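Long-range contacts in GH26C (Muricauda sp. MAR_2010_75, PDB 6Q78), which probably hydrolyses internal beta-1,4-mannosidic linkages in mannans, as a family 26 endo-mannanase with a TIM-barrel fold: residues W158-P163 against W232-Q237; E243-L248 against L282-G287; E64-L69 against N264-F269. All coordinates share one frame; numbering follows the deposited sequence.

The three contacts illustrate how a TIM barrel joins distant parts of its chain on different levels. Contact 1 packs two loops that follow neighbouring barrel strands, and the side chain of His-159 comes within about 3 Å, between nearest atoms, of a bound Tris molecule, probably from crystallisation but consistent with a pocket. Contact 2, about 15 Å away between centres, lies where the 232-237 loop leads into helix 242-259; there Trp-235 O lies 3.8 Å from Tyr-245 CD1. Contact 3 lies at the opposite, N-terminal end of the strands, about 24 Å between centres from contact 1 and about 21 Å from contact 2. Its strand reaches contact 2, Phe-269 CE1 being 3.6 Å from Arg-284 O.

Contact 1: residues W158-P163 against W232-Q237; sequences WHFREP and WFWWGQ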
loop_
_atom_site.group_PDB
_atom_site.type_symbol
_atom_site.label_atom_id
_atom_site.label_comp_id
_atom_site.label_asym_id
_atom_site.label_seq_id
_atom_site.Cartn_x
_atom_site.Cartn_y
_atom_site.Cartn_z
ATOM N N TRP A 158 4.607 4.614 4.572
ATOM C CA TRP A 158 5.360 5.647 5.286
ATOM C C TRP A 158 6.530 4.998 6.011
ATOM O O TRP A 158 6.374 4.487 7.134
ATOM C CB TRP A 158 4.434 6.348 6.261
ATOM C CG TRP A 158 5.065 7.534 6.931
ATOM C CD1 TRP A 158 6.214 8.199 6.550
ATOM C CD2 TRP A 158 4.546 8.254 8.052
ATOM N NE1 TRP A 158 6.455 9.276 7.400
ATOM C CE2 TRP A 158 5.434 9.329 8.322
ATOM C CE3 TRP A 158 3.437 8.077 8.871
ATOM C CZ2 TRP A 158 5.207 10.231 9.350
ATOM C CZ3 TRP A 158 3.235 8.970 9.925
ATOM C CH2 TRP A 158 4.108 10.022 10.146
ATOM N N HIS A 159 7.719 5.055 5.388
ATOM C CA HIS A 159 8.931 4.628 6.080
ATOM C C HIS A 159 9.391 5.814 6.920
ATOM O O HIS A 159 10.224 6.647 6.517
ATOM C CB HIS A 159 9.984 4.125 5.104
ATOM C CG HIS A 159 9.684 2.766 4.554
ATOM N ND1 HIS A 159 8.858 2.574 3.463
ATOM C CD2 HIS A 159 10.118 1.531 4.925
ATOM C CE1 HIS A 159 8.775 1.276 3.204
ATOM N NE2 HIS A 159 9.512 0.620 4.087
ATOM N N PHE A 160 8.780 5.902 8.110
ATOM C CA PHE A 160 8.897 7.042 9.026
ATOM C C PHE A 160 10.138 6.868 9.895
ATOM O O PHE A 160 10.224 5.938 10.693
ATOM C CB PHE A 160 7.593 7.060 9.832
ATOM C CG PHE A 160 7.483 8.146 10.907
ATOM C CD1 PHE A 160 8.204 9.321 10.834
ATOM C CD2 PHE A 160 6.590 7.974 11.956
ATOM C CE1 PHE A 160 8.050 10.304 11.828
ATOM C CE2 PHE A 160 6.472 8.919 12.956
ATOM C CZ PHE A 160 7.205 10.079 12.899
ATOM N N ARG A 161 11.130 7.721 9.684
ATOM C CA ARG A 161 12.345 7.636 10.488
ATOM C C ARG A 161 12.016 7.956 11.939
ATOM O O ARG A 161 11.223 8.851 12.237
ATOM C CB ARG A 161 13.434 8.563 9.925
ATOM C CG ARG A 161 13.882 8.101 8.544
ATOM C CD ARG A 161 14.841 9.072 7.875
ATOM N NE ARG A 161 14.857 8.815 6.442
ATOM C CZ ARG A 161 15.613 7.916 5.833
ATOM N NH1 ARG A 161 16.455 7.161 6.523
ATOM N NH2 ARG A 161 15.492 7.759 4.503
ATOM N N GLU A 162 12.650 7.229 12.848
ATOM C CA GLU A 162 12.279 7.295 14.243
ATOM C C GLU A 162 12.526 8.703 14.784
ATOM O O GLU A 162 13.419 9.415 14.310
ATOM C CB GLU A 162 13.050 6.238 15.046
ATOM C CG GLU A 162 14.581 6.489 15.201
ATOM C CD GLU A 162 14.892 7.554 16.222
ATOM O OE1 GLU A 162 15.942 8.264 16.074
ATOM O OE2 GLU A 162 14.103 7.670 17.188
ATOM N N PRO A 163 11.755 9.116 15.796
ATOM C CA PRO A 163 11.639 10.555 16.107
ATOM C C PRO A 163 12.792 11.164 16.888
ATOM O O PRO A 163 12.950 12.399 16.853
ATOM C CB PRO A 163 10.336 10.632 16.940
ATOM C CG PRO A 163 10.292 9.278 17.612
ATOM C CD PRO A 163 10.753 8.325 16.514
ATOM N N TRP A 232 11.498 -5.517 12.304
ATOM C CA TRP A 232 12.457 -4.726 11.547
ATOM C C TRP A 232 12.152 -3.239 11.559
ATOM O O TRP A 232 13.045 -2.452 11.224
ATOM C CB TRP A 232 12.593 -5.208 10.098
ATOM C CG TRP A 232 11.277 -5.527 9.381
ATOM C CD1 TRP A 232 10.537 -4.663 8.593
ATOM C CD2 TRP A 232 10.628 -6.807 9.307
ATOM N NE1 TRP A 232 9.430 -5.329 8.084
ATOM C CE2 TRP A 232 9.469 -6.640 8.497
ATOM C CE3 TRP A 232 10.886 -8.063 9.877
ATOM C CZ2 TRP A 232 8.595 -7.692 8.226
ATOM C CZ3 TRP A 232 10.010 -9.107 9.605
ATOM C CH2 TRP A 232 8.869 -8.907 8.800
ATOM N N PHE A 233 10.943 -2.839 11.936
ATOM C CA PHE A 233 10.575 -1.434 12.129
ATOM C C PHE A 233 10.317 -1.172 13.606
ATOM O O PHE A 233 9.951 -2.087 14.363
ATOM C CB PHE A 233 9.254 -1.100 11.377
ATOM C CG PHE A 233 9.336 -1.212 9.876
ATOM C CD1 PHE A 233 10.394 -0.638 9.187
ATOM C CD2 PHE A 233 8.357 -1.893 9.165
ATOM C CE1 PHE A 233 10.469 -0.701 7.810
ATOM C CE2 PHE A 233 8.428 -1.964 7.782
ATOM C CZ PHE A 233 9.489 -1.376 7.101
ATOM N N TRP A 234 10.465 0.100 14.017
ATOM C CA TRP A 234 10.343 0.453 15.434
ATOM C C TRP A 234 8.897 0.438 15.926
ATOM O O TRP A 234 8.670 0.448 17.145
ATOM C CB TRP A 234 11.051 1.791 15.707
ATOM C CG TRP A 234 10.653 2.916 14.826
ATOM C CD1 TRP A 234 11.279 3.315 13.659
ATOM C CD2 TRP A 234 9.526 3.808 14.991
ATOM N NE1 TRP A 234 10.623 4.398 13.114
ATOM C CE2 TRP A 234 9.537 4.708 13.896
ATOM C CE3 TRP A 234 8.494 3.896 15.929
ATOM C CZ2 TRP A 234 8.590 5.726 13.730
ATOM C CZ3 TRP A 234 7.533 4.900 15.769
ATOM C CH2 TRP A 234 7.581 5.805 14.653
ATOM N N TRP A 235 7.919 0.379 15.021
ATOM C CA TRP A 235 6.538 0.145 15.404
ATOM C C TRP A 235 6.211 -1.348 15.492
ATOM O O TRP A 235 5.039 -1.702 15.621
ATOM C CB TRP A 235 5.586 0.876 14.447
ATOM C CG TRP A 235 5.840 0.595 13.007
ATOM C CD1 TRP A 235 5.321 -0.450 12.253
ATOM C CD2 TRP A 235 6.609 1.391 12.088
ATOM N NE1 TRP A 235 5.772 -0.364 10.944
ATOM C CE2 TRP A 235 6.527 0.772 10.805
ATOM C CE3 TRP A 235 7.348 2.568 12.224
ATOM C CZ2 TRP A 235 7.193 1.277 9.672
ATOM C CZ3 TRP A 235 8.013 3.082 11.106
ATOM C CH2 TRP A 235 7.932 2.434 9.831
ATOM N N GLY A 236 7.220 -2.211 15.437
ATOM C CA GLY A 236 7.023 -3.647 15.495
ATOM C C GLY A 236 6.676 -4.177 16.878
ATOM O O GLY A 236 6.769 -3.513 17.909
ATOM N N GLN A 237 6.254 -5.438 16.891
ATOM C CA GLN A 237 5.538 -5.975 18.045
ATOM C C GLN A 237 6.412 -6.150 19.273
ATOM O O GLN A 237 5.867 -6.205 20.383
ATOM C CB GLN A 237 4.853 -7.290 17.672
ATOM C CG GLN A 237 5.765 -8.362 17.165
ATOM C CD GLN A 237 6.155 -9.355 18.272
ATOM O OE1 GLN A 237 5.405 -9.567 19.223
ATOM N NE2 GLN A 237 7.342 -9.950 18.152
#
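In the loops that follow two adjacent parallel strands of the TIM barrel, 153-157 and 220-223, Trp-234 docks against Phe-160, Glu-162 and Pro-163. A chi1 of 52°, with CG between the backbone N and the carbonyl carbon, carries the indole there. Its NE1 donates to Phe-160 O at 2.9 Å, with an N-H...O angle of 145°. The oxygen lies close to the indole plane, and the C=O bond points almost straight at the nitrogen. Trp-235 brings its own rim to the same oxygen, CZ3 standing 3.6 Å from Phe-160 O. The six-membered ring of Trp-234 turns an edge toward the face of Phe-160, an offset edge-to-face pair with planes at 65°. Glu-162 CB sits over one indole face, 3.8 Å from the centroid of the five-membered ring in a CH-pi contact, while Trp-235 backs the opposite face; the carboxylate of Glu-162 turns away to the amides of Phe-164 and Glu-165. An alanine in place of Trp-234 would probably leave Phe-160 O without its N-H donor and open a gap between Glu-162 and Trp-235. Phe-233 CZ touches His-159 NE2 at 3.6 Å, the rings meeting obliquely. That histidine bonds to Asp-116 through ND1 and to Tris through NE2. Aromatic loops beyond the C-terminal strand ends, beside what is probably the substrate-binding pocket, are typical of TIM-barrel glycoside hydrolases.

Contact 2: residues E243-L248 against L282-G287; sequences EEYIQL and LARYPG
Ile-246 lies over the backbone of residues 284-286, its branches spread along three successive residues. CG1 comes 3.6 Å from Arg-284 O, CD1 meets Tyr-285 O at the same separation, and CG2 reaches Pro-286 CB at 4.2 Å. The division follows from chi1 of -71°, which sets CG1 anti to the carbonyl carbon and CG2 anti to the backbone N. The main chains come near here, with 4.9 Å between Ile-246 CA and Pro-286 CA. Tyr-245 extends the surface from the neighbouring helix position: an edge of its ring approaches the same carbonyl, CD2 lying 3.6 Å from Arg-284 O, and CD2 also rests 3.9 Å from Arg-284 CB. The arginine chain, extended from CG to NE, crosses the tyrosine at about a right angle. Its charged end is held elsewhere, NH1 bonding to Cys-240 O, just as the tyrosine hydroxyl bonds to Phe-225 O. No hydrogen bond spans the two segments; carbons packed on carbonyl oxygens and on one another make the join. The loop begins with a type I turn from Leu-282 to Tyr-285, closed by Tyr-285 N to Leu-282 O at 3.1 Å, and Gln-250 of the helix binds Pro-286 O. Here an outer helix packs against the connection between the next two strands, 265-269 and 293-298, a contact between consecutive beta-alpha units typical of the outer layer of a (beta/alpha)8 barrel.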
loop_
_atom_site.group_PDB
_atom_site.type_symbol
_atom_site.label_atom_id
_atom_site.label_comp_id
_atom_site.label_asym_id
_atom_site.label_seq_id
_atom_site.Cartn_x
_atom_site.Cartn_y
_atom_site.Cartn_z
ATOM N N GLU A 243 -2.000 -2.534 23.023
ATOM C CA GLU A 243 -2.755 -1.325 23.328
ATOM C C GLU A 243 -2.050 -0.082 22.792
ATOM O O GLU A 243 -2.707 0.844 22.303
ATOM C CB GLU A 243 -2.994 -1.229 24.839
ATOM C CG GLU A 243 -3.943 -2.341 25.382
ATOM C CD GLU A 243 -3.252 -3.666 25.757
ATOM O OE1 GLU A 243 -3.977 -4.534 26.280
ATOM O OE2 GLU A 243 -2.021 -3.861 25.556
ATOM N N GLU A 244 -0.719 -0.042 22.872
ATOM C CA GLU A 244 0.013 1.111 22.344
ATOM C C GLU A 244 -0.122 1.208 20.829
ATOM O O GLU A 244 -0.326 2.303 20.296
ATOM C CB GLU A 244 1.484 1.043 22.752
ATOM C CG GLU A 244 1.739 1.443 24.233
ATOM C CD GLU A 244 3.104 1.036 24.774
ATOM O OE1 GLU A 244 3.814 0.227 24.153
ATOM O OE2 GLU A 244 3.468 1.516 25.888
ATOM N N TYR A 245 0.010 0.085 20.115
ATOM C CA TYR A 245 -0.126 0.139 18.660
ATOM C C TYR A 245 -1.516 0.612 18.270
ATOM O O TYR A 245 -1.667 1.472 17.392
ATOM C CB TYR A 245 0.177 -1.236 18.049
ATOM C CG TYR A 245 0.164 -1.197 16.553
ATOM C CD1 TYR A 245 1.323 -0.851 15.844
ATOM C CD2 TYR A 245 -1.008 -1.449 15.836
ATOM C CE1 TYR A 245 1.297 -0.755 14.451
ATOM C CE2 TYR A 245 -1.034 -1.362 14.450
ATOM C CZ TYR A 245 0.130 -1.037 13.770
ATOM O OH TYR A 245 0.078 -0.961 12.387
ATOM N N ILE A 246 -2.542 0.078 18.931
ATOM C CA ILE A 246 -3.916 0.454 18.617
ATOM C C ILE A 246 -4.163 1.917 18.959
ATOM O O ILE A 246 -4.820 2.648 18.197
ATOM C CB ILE A 246 -4.884 -0.491 19.352
ATOM C CG1 ILE A 246 -4.836 -1.887 18.712
ATOM C CG2 ILE A 246 -6.318 0.050 19.316
ATOM C CD1 ILE A 246 -5.713 -2.892 19.472
ATOM N N GLN A 247 -3.622 2.381 20.095
ATOM C CA GLN A 247 -3.759 3.792 20.453
ATOM C C GLN A 247 -3.115 4.683 19.403
ATOM O O GLN A 247 -3.652 5.737 19.051
ATOM C CB GLN A 247 -3.109 4.042 21.815
ATOM C CG GLN A 247 -3.257 5.472 22.300
ATOM C CD GLN A 247 -2.484 5.764 23.587
ATOM O OE1 GLN A 247 -1.844 4.883 24.164
ATOM N NE2 GLN A 247 -2.572 7.005 24.051
ATOM N N LEU A 248 -1.935 4.296 18.916
ATOM C CA LEU A 248 -1.280 5.070 17.867
ATOM C C LEU A 248 -2.143 5.130 16.608
ATOM O O LEU A 248 -2.359 6.214 16.039
ATOM C CB LEU A 248 0.072 4.435 17.537
ATOM C CG LEU A 248 0.766 5.013 16.301
ATOM C CD1 LEU A 248 1.089 6.516 16.444
ATOM C CD2 LEU A 248 2.037 4.216 15.983
ATOM N N LEU A 282 -6.108 -10.252 13.613
ATOM C CA LEU A 282 -6.815 -9.174 14.304
ATOM C C LEU A 282 -6.159 -8.757 15.625
ATOM O O LEU A 282 -6.677 -7.843 16.301
ATOM C CB LEU A 282 -8.288 -9.578 14.560
ATOM C CG LEU A 282 -9.179 -9.724 13.316
ATOM C CD1 LEU A 282 -10.484 -10.432 13.651
ATOM C CD2 LEU A 282 -9.492 -8.361 12.727
ATOM N N ALA A 283 -5.042 -9.387 16.000
ATOM C CA ALA A 283 -4.422 -9.118 17.298
ATOM C C ALA A 283 -4.220 -7.622 17.569
ATOM O O ALA A 283 -4.546 -7.131 18.662
ATOM C CB ALA A 283 -3.116 -9.904 17.448
ATOM N N ARG A 284 -3.649 -6.888 16.604
ATOM C CA ARG A 284 -3.401 -5.455 16.775
ATOM C C ARG A 284 -4.295 -4.600 15.885
ATOM O O ARG A 284 -3.953 -3.447 15.600
ATOM C CB ARG A 284 -1.919 -5.131 16.543
ATOM C CG ARG A 284 -1.043 -5.782 17.594
ATOM C CD ARG A 284 0.486 -5.558 17.432
ATOM N NE ARG A 284 1.111 -6.209 18.577
ATOM C CZ ARG A 284 1.981 -5.665 19.413
ATOM N NH1 ARG A 284 2.436 -4.438 19.202
ATOM N NH2 ARG A 284 2.397 -6.364 20.472
ATOM N N TYR A 285 -5.416 -5.159 15.424
ATOM C CA TYR A 285 -6.350 -4.419 14.580
ATOM C C TYR A 285 -7.064 -3.354 15.403
ATOM O O TYR A 285 -7.553 -3.640 16.516
ATOM C CB TYR A 285 -7.336 -5.422 14.006
ATOM C CG TYR A 285 -8.438 -4.875 13.124
ATOM C CD1 TYR A 285 -8.180 -4.466 11.818
ATOM C CD2 TYR A 285 -9.742 -4.803 13.596
ATOM C CE1 TYR A 285 -9.218 -3.981 11.008
ATOM C CE2 TYR A 285 -10.778 -4.325 12.810
ATOM C CZ TYR A 285 -10.503 -3.910 11.519
ATOM O OH TYR A 285 -11.541 -3.454 10.709
ATOM N N PRO A 286 -7.091 -2.105 14.931
ATOM C CA PRO A 286 -7.629 -1.016 15.742
ATOM C C PRO A 286 -9.133 -0.850 15.680
ATOM O O PRO A 286 -9.665 0.016 16.382
ATOM C CB PRO A 286 -6.926 0.216 15.170
ATOM C CG PRO A 286 -6.753 -0.134 13.725
ATOM C CD PRO A 286 -6.366 -1.602 13.746
ATOM N N GLY A 287 -9.842 -1.656 14.899
ATOM C CA GLY A 287 -11.281 -1.526 14.910
ATOM C C GLY A 287 -11.854 -1.172 13.566
ATOM O O GLY A 287 -11.219 -0.469 12.785
#

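Contact 3: residues E64-L69 against N264-F269; sequences EETVAL and NMLFAF
Residues 64-69, the start of helix 64-76, and strand 265-269 run in broadly the same direction, their axes inclined at 36° and 9.0 Å apart at closest approach. The strand belongs to the parallel TIM barrel, and the first turns of the helix, which precedes barrel strand 81-86, pack at its beginning. Backbones draw nearest at Thr-66 and Asn-264, whose CA atoms are 5.7 Å apart. Thr-66 directs its two branches to different partners. With chi1 at -56°, OG1 is anti to the carbonyl carbon and faces Asn-264 CA at 3.3 Å, while CG2, anti to the backbone N, meets Leu-266 CD2 at 3.7 Å. The hydroxyl finds its polar partner in Thr-63 OG1, so toward the strand it acts through packing. Asn-264 presents its backbone and CB to the threonine, whereas its amide leads away, ND2 bonding to both Thr-207 O and Val-218 O; these bonds tie down the start of the strand beside the helix. Met-265 points the other way, onto helices 193-208 and 242-259; Leu-266, on the opposite side of the strand, faces the barrel interior, where helix 64-76 meets it. No hydrogen bond crosses between the segments: the join is a small, buried patch, largely of carbon contacts. Leu-266 divides its methyls between residues one helical turn apart, CD2 lying alongside Thr-66 and CD1 touching Leu-69 CD2 at 3.9 Å.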
loop_
_atom_site.group_PDB
_atom_site.type_symbol
_atom_site.label_atom_id
_atom_site.label_comp_id
_atom_site.label_asym_id
_atom_site.label_seq_id
_atom_site.Cartn_x
_atom_site.Cartn_y
_atom_site.Cartn_z
ATOM N N GLU A 64 -16.257 13.061 -2.897
ATOM C CA GLU A 64 -17.014 12.167 -3.772
ATOM C C GLU A 64 -16.114 11.155 -4.478
ATOM O O GLU A 64 -16.489 9.989 -4.629
ATOM C CB GLU A 64 -17.844 12.983 -4.766
ATOM C CG GLU A 64 -18.959 13.788 -4.085
ATOM N N GLU A 65 -14.931 11.578 -4.932
ATOM C CA GLU A 65 -14.044 10.654 -5.636
ATOM C C GLU A 65 -13.467 9.605 -4.692
ATOM O O GLU A 65 -13.146 8.492 -5.130
ATOM C CB GLU A 65 -12.887 11.410 -6.306
ATOM C CG GLU A 65 -13.286 12.285 -7.504
ATOM C CD GLU A 65 -14.081 13.533 -7.133
ATOM O OE1 GLU A 65 -14.063 14.024 -5.976
ATOM O OE2 GLU A 65 -14.783 14.054 -8.031
ATOM N N THR A 66 -13.288 9.943 -3.394
ATOM C CA THR A 66 -12.791 8.970 -2.426
ATOM C C THR A 66 -13.856 7.920 -2.131
ATOM O O THR A 66 -13.540 6.732 -2.025
ATOM C CB THR A 66 -12.361 9.710 -1.149
ATOM O OG1 THR A 66 -11.401 10.718 -1.489
ATOM C CG2 THR A 66 -11.745 8.772 -0.110
ATOM N N VAL A 67 -15.114 8.345 -2.014
ATOM C CA VAL A 67 -16.235 7.412 -1.870
ATOM C C VAL A 67 -16.307 6.492 -3.090
ATOM O O VAL A 67 -16.484 5.263 -2.970
ATOM C CB VAL A 67 -17.549 8.201 -1.687
ATOM C CG1 VAL A 67 -18.767 7.227 -1.646
ATOM C CG2 VAL A 67 -17.508 9.051 -0.395
ATOM N N ALA A 68 -16.192 7.078 -4.291
ATOM C CA ALA A 68 -16.242 6.251 -5.497
ATOM C C ALA A 68 -15.097 5.242 -5.511
ATOM O O ALA A 68 -15.294 4.075 -5.882
ATOM C CB ALA A 68 -16.205 7.133 -6.743
ATOM N N LEU A 69 -13.889 5.667 -5.111
ATOM C CA LEU A 69 -12.778 4.717 -5.065
ATOM C C LEU A 69 -13.097 3.524 -4.162
ATOM O O LEU A 69 -12.856 2.363 -4.537
ATOM C CB LEU A 69 -11.504 5.428 -4.634
ATOM C CG LEU A 69 -10.302 4.510 -4.451
ATOM C CD1 LEU A 69 -9.845 3.856 -5.736
ATOM C CD2 LEU A 69 -9.150 5.281 -3.825
ATOM N N ASN A 264 -9.662 13.167 1.668
ATOM C CA ASN A 264 -9.335 12.396 0.472
ATOM C C ASN A 264 -8.407 11.223 0.801
ATOM O O ASN A 264 -7.435 10.952 0.100
ATOM C CB ASN A 264 -8.772 13.293 -0.647
ATOM C CG ASN A 264 -7.534 14.113 -0.240
ATOM O OD1 ASN A 264 -7.471 14.708 0.834
ATOM N ND2 ASN A 264 -6.577 14.194 -1.149
ATOM N N MET A 265 -8.709 10.507 1.883
ATOM C CA MET A 265 -7.882 9.400 2.367
ATOM C C MET A 265 -8.753 8.204 2.733
ATOM O O MET A 265 -9.762 8.342 3.439
ATOM C CB MET A 265 -7.116 9.849 3.622
ATOM C CG MET A 265 -5.895 9.052 3.970
ATOM S SD MET A 265 -4.967 9.984 5.238
ATOM C CE MET A 265 -3.606 10.680 4.319
ATOM N N LEU A 266 -8.345 7.028 2.269
ATOM C CA LEU A 266 -8.787 5.740 2.798
ATOM C C LEU A 266 -7.620 5.190 3.615
ATOM O O LEU A 266 -6.457 5.540 3.378
ATOM C CB LEU A 266 -9.067 4.772 1.648
ATOM C CG LEU A 266 -10.159 5.156 0.635
ATOM C CD1 LEU A 266 -10.361 4.024 -0.384
ATOM C CD2 LEU A 266 -11.497 5.385 1.370
ATOM N N PHE A 267 -7.930 4.353 4.607
ATOM C CA PHE A 267 -6.930 3.853 5.551
ATOM C C PHE A 267 -6.753 2.347 5.419
ATOM O O PHE A 267 -7.738 1.595 5.480
ATOM C CB PHE A 267 -7.348 4.202 6.992
ATOM C CG PHE A 267 -7.427 5.674 7.232
ATOM C CD1 PHE A 267 -6.296 6.391 7.611
ATOM C CD2 PHE A 267 -8.610 6.357 7.026
ATOM C CE1 PHE A 267 -6.344 7.786 7.794
ATOM C CE2 PHE A 267 -8.677 7.734 7.216
ATOM C CZ PHE A 267 -7.534 8.431 7.606
ATOM N N ALA A 268 -5.498 1.911 5.269
ATOM C CA ALA A 268 -5.157 0.509 5.034
ATOM C C ALA A 268 -4.287 -0.030 6.165
ATOM O O ALA A 268 -3.260 0.555 6.496
ATOM C CB ALA A 268 -4.392 0.384 3.699
ATOM N N PHE A 269 -4.689 -1.179 6.705
ATOM C CA PHE A 269 -4.019 -1.894 7.784
ATOM C C PHE A 269 -3.326 -3.100 7.165
ATOM O O PHE A 269 -3.982 -3.901 6.486
ATOM C CB PHE A 269 -5.127 -2.392 8.737
ATOM C CG PHE A 269 -4.674 -3.334 9.839
ATOM C CD1 PHE A 269 -4.084 -2.828 11.004
ATOM C CD2 PHE A 269 -4.938 -4.700 9.757
ATOM C CE1 PHE A 269 -3.717 -3.690 12.055
ATOM C CE2 PHE A 269 -4.568 -5.563 10.807
ATOM C CZ PHE A 269 -3.949 -5.058 11.944
#